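Local coordinates for protein NanS-p (PDB 6YP6) that is part of a phage carbohydrate esterase and, as a two-sheet beta-sandwich domain, probably binds carbohydrate, at residues K47-S53 against D198-T204; R76-S80 against Y205-I209; Y130-K134 against F179-P185. All coordinates share one frame. Numbering follows the deposited sequence.

Contact 1 (K47-S53 against D198-T204); sequences KEAGKSS and DITRGAT
Lys47 NZ forms a salt bridge with Asp198 OD2 (3.0 Å) and donates to Gly202 O at 3.0 Å and, weakly, to Arg201 O at 3.3 Å; Thr200 O lies 2.5 Å from the same NZ. A flexible lysine, bent at chi1 and chi2 (both p), suits this cluster of carbonyl oxygens. Asp198 uses its whole carboxylate: OD2 also accepts from Thr204 OG1 (2.7 Å), OD1 from Ser53 OG (2.7 Å) and from the backbone N of Trp54. Both segments are irregular loops that pass from one sheet of the beta sandwich to the other. Residues Glu48 to Lys51 form a type II beta turn, closed by Lys51 N to Glu48 O at 2.8 Å, with Gly50 at phi/psi 90/-23, where a CB would be jammed against Ala49 O. The turn sits beside Arg201, the two CA atoms of Gly50 and Arg201 being 4.9 Å apart: Gly50 N donates to Arg201 O (2.8 Å), and Arg201 NH1 returns a bond to Gly50 O (3.0 Å). Thr200 OG1 accepts from Gly202 N (3.1 Å), an ST turn. Farther out, Arg201 CG rests 3.3 Å from Lys51 O, while Ala49 CB meets Ala203 CB at 4.4 Å.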
loop_
_atom_site.group_PDB
_atom_site.type_symbol
_atom_site.label_atom_id
_atom_site.label_comp_id
_atom_site.label_asym_id
_atom_site.label_seq_id
_atom_site.Cartn_x
_atom_site.Cartn_y
_atom_site.Cartn_z
ATOM N N LYS A 47 14.995 -8.789 0.143
ATOM C CA LYS A 47 15.933 -8.530 1.228
ATOM C C LYS A 47 16.563 -9.856 1.640
ATOM O O LYS A 47 16.121 -10.931 1.232
ATOM C CB LYS A 47 15.267 -7.792 2.402
ATOM C CG LYS A 47 13.941 -8.370 2.910
ATOM C CD LYS A 47 14.154 -9.562 3.836
ATOM C CE LYS A 47 12.830 -10.145 4.325
ATOM N NZ LYS A 47 12.212 -9.358 5.412
ATOM N N GLU A 48 17.602 -9.766 2.458
ATOM C CA GLU A 48 18.207 -10.959 3.037
ATOM C C GLU A 48 17.393 -11.361 4.265
ATOM O O GLU A 48 17.276 -10.584 5.216
ATOM C CB GLU A 48 19.656 -10.680 3.428
ATOM C CG GLU A 48 20.592 -10.402 2.257
ATOM C CD GLU A 48 20.719 -11.578 1.304
ATOM O OE1 GLU A 48 20.418 -12.720 1.715
ATOM O OE2 GLU A 48 21.120 -11.360 0.140
ATOM N N ALA A 49 16.822 -12.564 4.246
ATOM C CA ALA A 49 15.984 -13.001 5.356
ATOM C C ALA A 49 16.748 -12.916 6.669
ATOM O O ALA A 49 17.915 -13.301 6.756
ATOM C CB ALA A 49 15.508 -14.434 5.126
ATOM N N GLY A 50 16.077 -12.418 7.705
ATOM C CA GLY A 50 16.717 -12.136 8.966
ATOM C C GLY A 50 17.280 -10.736 9.086
ATOM O O GLY A 50 17.449 -10.246 10.208
ATOM N N LYS A 51 17.576 -10.079 7.967
ATOM C CA LYS A 51 18.034 -8.698 7.977
ATOM C C LYS A 51 16.833 -7.757 7.902
ATOM O O LYS A 51 15.681 -8.181 7.820
ATOM C CB LYS A 51 19.057 -8.473 6.866
ATOM C CG LYS A 51 20.270 -9.382 7.024
ATOM C CD LYS A 51 21.442 -8.995 6.138
ATOM C CE LYS A 51 22.605 -9.962 6.353
ATOM N NZ LYS A 51 23.692 -9.810 5.344
ATOM N N SER A 52 17.115 -6.455 7.933
ATOM C CA SER A 52 16.053 -5.467 8.054
ATOM C C SER A 52 15.021 -5.614 6.941
ATOM O O SER A 52 15.354 -5.875 5.782
ATOM C CB SER A 52 16.642 -4.054 8.017
ATOM O OG SER A 52 17.266 -3.716 9.246
ATOM N N SER A 53 13.759 -5.470 7.323
ATOM C CA SER A 53 12.679 -5.274 6.369
ATOM C C SER A 53 12.986 -4.087 5.469
ATOM O O SER A 53 13.611 -3.112 5.892
ATOM C CB SER A 53 11.424 -5.021 7.209
ATOM O OG SER A 53 10.333 -4.595 6.449
ATOM N N ASP A 198 7.877 -4.527 3.568
ATOM C CA ASP A 198 7.550 -5.944 3.743
ATOM C C ASP A 198 7.434 -6.361 5.212
ATOM O O ASP A 198 7.303 -7.556 5.477
ATOM C CB ASP A 198 8.479 -6.877 2.955
ATOM C CG ASP A 198 9.863 -7.008 3.553
ATOM O OD1 ASP A 198 10.326 -6.053 4.197
ATOM O OD2 ASP A 198 10.484 -8.095 3.367
ATOM N N ILE A 199 7.415 -5.396 6.142
ATOM C CA ILE A 199 6.892 -5.564 7.497
ATOM C C ILE A 199 7.881 -6.224 8.451
ATOM O O ILE A 199 8.184 -5.687 9.525
ATOM C CB ILE A 199 5.549 -6.337 7.502
ATOM C CG1 ILE A 199 4.508 -5.689 6.578
ATOM C CG2 ILE A 199 5.012 -6.444 8.928
ATOM C CD1 ILE A 199 3.289 -6.575 6.326
ATOM N N THR A 200 8.348 -7.413 8.098
ATOM C CA THR A 200 9.043 -8.304 9.004
ATOM C C THR A 200 10.450 -8.588 8.506
ATOM O O THR A 200 10.727 -8.535 7.304
ATOM C CB THR A 200 8.234 -9.605 9.133
ATOM O OG1 THR A 200 8.908 -10.502 10.010
ATOM C CG2 THR A 200 8.035 -10.319 7.791
ATOM N N ARG A 201 11.348 -8.900 9.449
ATOM C CA ARG A 201 12.675 -9.376 9.061
ATOM C C ARG A 201 12.640 -10.803 8.527
ATOM O O ARG A 201 13.563 -11.218 7.815
ATOM C CB ARG A 201 13.629 -9.311 10.252
ATOM C CG ARG A 201 13.983 -7.906 10.672
ATOM C CD ARG A 201 14.768 -7.920 11.973
ATOM N NE ARG A 201 15.479 -6.670 12.181
ATOM C CZ ARG A 201 16.741 -6.454 11.816
ATOM N NH1 ARG A 201 17.444 -7.412 11.226
ATOM N NH2 ARG A 201 17.300 -5.277 12.052
ATOM N N GLY A 202 11.609 -11.565 8.872
ATOM C CA GLY A 202 11.465 -12.916 8.377
ATOM C C GLY A 202 11.191 -12.927 6.884
ATOM O O GLY A 202 10.907 -11.906 6.256
ATOM N N ALA A 203 11.309 -14.106 6.284
ATOM C CA ALA A 203 11.110 -14.202 4.847
ATOM C C ALA A 203 9.711 -13.737 4.453
ATOM O O ALA A 203 8.708 -14.123 5.066
ATOM C CB ALA A 203 11.305 -15.640 4.380
ATOM N N THR A 204 9.668 -12.958 3.377
ATOM C CA THR A 204 8.453 -12.479 2.728
ATOM C C THR A 204 8.551 -12.813 1.241
ATOM O O THR A 204 9.615 -13.170 0.727
ATOM C CB THR A 204 8.291 -10.964 2.932
ATOM O OG1 THR A 204 9.410 -10.308 2.323
ATOM C CG2 THR A 204 8.197 -10.629 4.414
#

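Contact 2 (R76-S80 against Y205-I209); sequences RFKVS and YPVLI
Tyr205 leads into the pairing from a loop; its CB lies 3.4 Å from Val79 CG1, and its chi1 (m) carries the ring past Ser80 O, which stands at the ring edge 3.6 Å from Tyr205 CD1. The phenol reaches beyond both segments, to Thr121 OG1 and Ala84 N. Pro206 has no NH to offer, but its O accepts from Ser80 N at 3.0 Å. From Val207 to Ile209 the chain is a strand, antiparallel to 76-79, with axes 4.7 Å apart and directions at 159°. Val207 faces Val79 in a non-hydrogen-bonded pair (CA to CA 4.7 Å), and its CG2 touches Phe77 CB at 4.1 Å; beta-branched valines suit such extended, buried positions. Leu208 and Lys78 form the hydrogen-bonded pair: Lys78 N to Leu208 O is 2.9 Å, Leu208 N to Lys78 O 2.8 Å and nearly linear. On this face the lysine's aliphatic part flanks leucine (Lys78 CE to Leu208 CD2 4.1 Å) before NZ bridges to Asp34. Ile209 pairs with Phe77, non-hydrogen-bonded (CA to CA 4.5 Å), with Ile209 CD1 3.8 Å from Phe77 CB. Phe77, Val79, Val207 and Ile209 thus look into the sandwich, where Met90 of strand 88-95 in the other sheet meets Phe77 and Ile209, Val89 meets Val207, and Phe148 covers Val79; within their own sheet, strand 152-159 flanks 71-79 and strand 41-46 flanks 207-216.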
loop_
_atom_site.group_PDB
_atom_site.type_symbol
_atom_site.label_atom_id
_atom_site.label_comp_id
_atom_site.label_asym_id
_atom_site.label_seq_id
_atom_site.Cartn_x
_atom_site.Cartn_y
_atom_site.Cartn_z
ATOM N N ARG A 76 0.185 -1.308 -8.696
ATOM C CA ARG A 76 0.183 -2.483 -9.561
ATOM C C ARG A 76 1.436 -3.289 -9.237
ATOM O O ARG A 76 2.549 -2.739 -9.227
ATOM C CB ARG A 76 0.121 -2.072 -11.034
ATOM C CG ARG A 76 0.114 -3.265 -11.986
ATOM C CD ARG A 76 -0.356 -2.897 -13.384
ATOM N NE ARG A 76 -0.514 -4.076 -14.243
ATOM C CZ ARG A 76 0.402 -4.545 -15.096
ATOM N NH1 ARG A 76 1.578 -3.947 -15.254
ATOM N NH2 ARG A 76 0.129 -5.624 -15.811
ATOM N N PHE A 77 1.254 -4.584 -8.964
ATOM C CA PHE A 77 2.313 -5.411 -8.398
ATOM C C PHE A 77 2.124 -6.855 -8.833
ATOM O O PHE A 77 1.039 -7.271 -9.239
ATOM C CB PHE A 77 2.320 -5.319 -6.849
ATOM C CG PHE A 77 1.127 -5.973 -6.221
ATOM C CD1 PHE A 77 -0.085 -5.298 -6.127
ATOM C CD2 PHE A 77 1.190 -7.282 -5.778
ATOM C CE1 PHE A 77 -1.202 -5.930 -5.596
ATOM C CE2 PHE A 77 0.076 -7.908 -5.248
ATOM C CZ PHE A 77 -1.120 -7.230 -5.151
ATOM N N LYS A 78 3.197 -7.625 -8.695
ATOM C CA LYS A 78 3.220 -9.038 -9.035
ATOM C C LYS A 78 4.008 -9.739 -7.946
ATOM O O LYS A 78 5.123 -9.328 -7.622
ATOM C CB LYS A 78 3.871 -9.250 -10.412
ATOM C CG LYS A 78 4.318 -10.670 -10.703
ATOM C CD LYS A 78 4.599 -10.850 -12.224
ATOM C CE LYS A 78 5.906 -11.529 -12.527
ATOM N NZ LYS A 78 5.875 -11.922 -13.946
ATOM N N VAL A 79 3.455 -10.800 -7.388
ATOM C CA VAL A 79 4.117 -11.549 -6.326
ATOM C C VAL A 79 4.857 -12.727 -6.936
ATOM O O VAL A 79 4.305 -13.425 -7.792
ATOM C CB VAL A 79 3.125 -12.049 -5.260
ATOM C CG1 VAL A 79 3.892 -12.605 -4.077
ATOM C CG2 VAL A 79 2.179 -10.949 -4.837
ATOM N N SER A 80 6.073 -12.989 -6.459
ATOM C CA SER A 80 6.902 -14.085 -6.939
ATOM C C SER A 80 7.095 -15.109 -5.827
ATOM O O SER A 80 7.188 -14.752 -4.650
ATOM C CB SER A 80 8.266 -13.537 -7.378
ATOM O OG SER A 80 9.037 -14.506 -8.059
ATOM N N TYR A 205 7.440 -12.688 0.519
ATOM C CA TYR A 205 7.482 -12.952 -0.913
ATOM C C TYR A 205 8.279 -11.862 -1.627
ATOM O O TYR A 205 8.005 -10.674 -1.426
ATOM C CB TYR A 205 6.091 -12.933 -1.536
ATOM C CG TYR A 205 5.150 -14.035 -1.131
ATOM C CD1 TYR A 205 5.162 -15.258 -1.774
ATOM C CD2 TYR A 205 4.197 -13.833 -0.129
ATOM C CE1 TYR A 205 4.278 -16.250 -1.428
ATOM C CE2 TYR A 205 3.308 -14.829 0.222
ATOM C CZ TYR A 205 3.359 -16.042 -0.436
ATOM O OH TYR A 205 2.494 -17.072 -0.125
ATOM N N PRO A 206 9.198 -12.211 -2.528
ATOM C CA PRO A 206 9.709 -11.196 -3.457
ATOM C C PRO A 206 8.531 -10.582 -4.204
ATOM O O PRO A 206 7.567 -11.274 -4.545
ATOM C CB PRO A 206 10.631 -11.991 -4.382
ATOM C CG PRO A 206 11.016 -13.192 -3.568
ATOM C CD PRO A 206 9.780 -13.537 -2.796
ATOM N N VAL A 207 8.597 -9.276 -4.456
ATOM C CA VAL A 207 7.509 -8.575 -5.133
ATOM C C VAL A 207 8.072 -7.674 -6.221
ATOM O O VAL A 207 9.114 -7.031 -6.041
ATOM C CB VAL A 207 6.616 -7.805 -4.129
ATOM C CG1 VAL A 207 7.345 -6.647 -3.467
ATOM C CG2 VAL A 207 5.314 -7.314 -4.787
ATOM N N LEU A 208 7.364 -7.626 -7.344
ATOM C CA LEU A 208 7.650 -6.706 -8.432
ATOM C C LEU A 208 6.615 -5.592 -8.386
ATOM O O LEU A 208 5.409 -5.853 -8.330
ATOM C CB LEU A 208 7.586 -7.407 -9.788
ATOM C CG LEU A 208 8.871 -8.087 -10.253
ATOM C CD1 LEU A 208 9.299 -9.168 -9.313
ATOM C CD2 LEU A 208 8.670 -8.629 -11.657
ATOM N N ILE A 209 7.084 -4.355 -8.413
ATOM C CA ILE A 209 6.218 -3.183 -8.412
ATOM C C ILE A 209 6.301 -2.513 -9.774
ATOM O O ILE A 209 7.393 -2.186 -10.250
ATOM C CB ILE A 209 6.619 -2.195 -7.300
ATOM C CG1 ILE A 209 6.597 -2.849 -5.932
ATOM C CG2 ILE A 209 5.748 -0.939 -7.374
ATOM C CD1 ILE A 209 5.273 -3.257 -5.491
#

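Contact 3 (Y130-K134 against F179-P185); sequences YHNAK and FTLTQSP
This contact joins the two sheets of the antiparallel beta sandwich: Tyr130 ends strand 125-130 of one sheet, Phe179 and Thr180 end strand 174-180 of the other, and the chain beyond each strand runs alongside its partner, end-to-end directions 37° apart. Asn132 and Ser184 are nearest, CA to CA 4.3 Å. The first segment bends in an inverse gamma turn centred on His131 (phi/psi -84/76), with a weak bond from Asn132 N to Tyr130 O at 3.0 Å. His131 O accepts from Ser184 OG at 2.8 Å; that small hydroxyl, at chi1 t, also accepts from the backbone N of Val186. Thr182 is the other polar hub. Its backbone N donates to Tyr130 OH (2.9 Å, 165° at the hydrogen), while its OG1, at chi1 p, accepts from Asn132 ND2 at 3.0 Å and donates to Gln183 O at 2.9 Å. A hydroxyl serves here because it can give and take at once; the Asn132 amide suits because ND2 can only donate. Gln183 points away from the first segment, and its OE1 accepts from Gly110 N. Around this network lie apolar contacts. Tyr130, at chi1 t, reaches from the end of its strand to the 179-182 part of the other segment; its ring meets the Phe179 ring obliquely, with centroids 5.4 Å apart and planes at 57°, and Leu181 CD2 lies 3.9 Å from Tyr130 CZ. The rigid Pro185 ring, whose nitrogen carries no hydrogen, packs across the backbone at the far end, its CG 3.9 Å from His131 NE2 and 3.3 Å from Ala133 O.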
loop_
_atom_site.group_PDB
_atom_site.type_symbol
_atom_site.label_atom_id
_atom_site.label_comp_id
_atom_site.label_asym_id
_atom_site.label_seq_id
_atom_site.Cartn_x
_atom_site.Cartn_y
_atom_site.Cartn_z
ATOM N N TYR A 130 -6.888 -4.906 6.574
ATOM C CA TYR A 130 -6.818 -3.600 7.222
ATOM C C TYR A 130 -6.320 -3.794 8.641
ATOM O O TYR A 130 -6.984 -4.450 9.451
ATOM C CB TYR A 130 -8.204 -2.951 7.207
ATOM C CG TYR A 130 -8.318 -1.535 7.729
ATOM C CD1 TYR A 130 -7.233 -0.683 7.824
ATOM C CD2 TYR A 130 -9.558 -1.039 8.098
ATOM C CE1 TYR A 130 -7.378 0.628 8.287
ATOM C CE2 TYR A 130 -9.711 0.249 8.568
ATOM C CZ TYR A 130 -8.625 1.087 8.657
ATOM O OH TYR A 130 -8.796 2.366 9.141
ATOM N N HIS A 131 -5.155 -3.217 8.939
ATOM C CA HIS A 131 -4.554 -3.301 10.272
ATOM C C HIS A 131 -5.163 -2.224 11.167
ATOM O O HIS A 131 -4.573 -1.175 11.443
ATOM C CB HIS A 131 -3.052 -3.138 10.161
ATOM C CG HIS A 131 -2.305 -3.439 11.424
ATOM N ND1 HIS A 131 -0.940 -3.624 11.431
ATOM C CD2 HIS A 131 -2.711 -3.602 12.708
ATOM C CE1 HIS A 131 -0.540 -3.876 12.666
ATOM N NE2 HIS A 131 -1.591 -3.858 13.462
ATOM N N ASN A 132 -6.389 -2.484 11.609
ATOM C CA ASN A 132 -7.104 -1.524 12.436
ATOM C C ASN A 132 -7.509 -2.105 13.786
ATOM O O ASN A 132 -8.230 -1.434 14.529
ATOM C CB ASN A 132 -8.310 -0.912 11.716
ATOM C CG ASN A 132 -9.470 -1.861 11.628
ATOM O OD1 ASN A 132 -9.313 -3.075 11.531
ATOM N ND2 ASN A 132 -10.669 -1.299 11.652
ATOM N N ALA A 133 -7.011 -3.285 14.148
ATOM C CA ALA A 133 -7.293 -3.913 15.425
ATOM C C ALA A 133 -6.000 -4.129 16.197
ATOM O O ALA A 133 -4.920 -4.209 15.625
ATOM C CB ALA A 133 -8.009 -5.253 15.219
ATOM N N LYS A 134 -6.124 -4.241 17.523
ATOM C CA LYS A 134 -4.945 -4.486 18.350
ATOM C C LYS A 134 -4.276 -5.818 18.025
ATOM O O LYS A 134 -3.047 -5.908 18.037
ATOM C CB LYS A 134 -5.320 -4.453 19.826
ATOM C CG LYS A 134 -5.667 -3.083 20.361
ATOM C CD LYS A 134 -5.861 -3.146 21.876
ATOM C CE LYS A 134 -6.880 -2.148 22.385
ATOM N NZ LYS A 134 -8.278 -2.598 22.129
ATOM N N PHE A 179 -15.616 0.154 3.115
ATOM C CA PHE A 179 -15.337 0.101 4.542
ATOM C C PHE A 179 -15.027 1.510 5.014
ATOM O O PHE A 179 -14.642 2.374 4.225
ATOM C CB PHE A 179 -14.156 -0.846 4.858
ATOM C CG PHE A 179 -12.843 -0.389 4.284
ATOM C CD1 PHE A 179 -12.524 -0.581 2.951
ATOM C CD2 PHE A 179 -11.912 0.226 5.102
ATOM C CE1 PHE A 179 -11.308 -0.140 2.446
ATOM C CE2 PHE A 179 -10.700 0.663 4.607
ATOM C CZ PHE A 179 -10.398 0.476 3.282
ATOM N N THR A 180 -15.190 1.744 6.309
ATOM C CA THR A 180 -14.912 3.047 6.887
ATOM C C THR A 180 -13.616 2.993 7.690
ATOM O O THR A 180 -13.416 2.097 8.514
ATOM C CB THR A 180 -16.088 3.531 7.732
ATOM O OG1 THR A 180 -17.233 3.686 6.886
ATOM C CG2 THR A 180 -15.786 4.874 8.382
ATOM N N LEU A 181 -12.731 3.953 7.429
ATOM C CA LEU A 181 -11.500 4.052 8.193
ATOM C C LEU A 181 -11.828 4.250 9.661
ATOM O O LEU A 181 -12.800 4.922 10.015
ATOM C CB LEU A 181 -10.655 5.227 7.716
ATOM C CG LEU A 181 -10.133 5.135 6.283
ATOM C CD1 LEU A 181 -9.540 6.463 5.855
ATOM C CD2 LEU A 181 -9.109 4.033 6.104
ATOM N N THR A 182 -11.003 3.666 10.521
ATOM C CA THR A 182 -11.105 3.817 11.962
ATOM C C THR A 182 -9.726 4.179 12.486
ATOM O O THR A 182 -8.737 4.176 11.754
ATOM C CB THR A 182 -11.583 2.529 12.651
ATOM O OG1 THR A 182 -10.579 1.518 12.545
ATOM C CG2 THR A 182 -12.863 2.017 12.045
ATOM N N GLN A 183 -9.654 4.461 13.777
ATOM C CA GLN A 183 -8.350 4.523 14.421
ATOM C C GLN A 183 -7.656 3.166 14.316
ATOM O O GLN A 183 -8.286 2.120 14.158
ATOM C CB GLN A 183 -8.500 4.955 15.878
ATOM C CG GLN A 183 -9.123 6.345 16.008
ATOM C CD GLN A 183 -9.084 6.897 17.414
ATOM O OE1 GLN A 183 -8.414 6.355 18.285
ATOM N NE2 GLN A 183 -9.794 7.998 17.637
ATOM N N SER A 184 -6.331 3.194 14.420
ATOM C CA SER A 184 -5.501 2.010 14.260
ATOM C C SER A 184 -4.388 2.031 15.299
ATOM O O SER A 184 -3.976 3.107 15.734
ATOM C CB SER A 184 -4.856 2.012 12.866
ATOM O OG SER A 184 -3.771 1.110 12.750
ATOM N N PRO A 185 -3.884 0.855 15.691
ATOM C CA PRO A 185 -2.771 0.820 16.650
ATOM C C PRO A 185 -1.416 1.117 16.038
ATOM O O PRO A 185 -0.442 1.261 16.791
ATOM C CB PRO A 185 -2.807 -0.630 17.158
ATOM C CG PRO A 185 -3.288 -1.395 15.985
ATOM C CD PRO A 185 -4.334 -0.506 15.340
#

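From the N terminus the chain first meets 47-53, on its way from one sheet to the other, and then 76-80; both wait more than a hundred residues for their partners. Segments 130-134 and 179-185 follow, so contact 3 closes the shortest loop and is nested inside those closed by contacts 1 and 2. The return through 198-204 closes contact 1, and the directly following 205-209 closes contact 2, so these two cross. Contact 1 pairs two connections between the sheets, contact 2 joins neighbouring strands within one sheet, and contact 3 links sheet to sheet on the opposite side of the chain's centre from contact 2, their centres 25 Å apart.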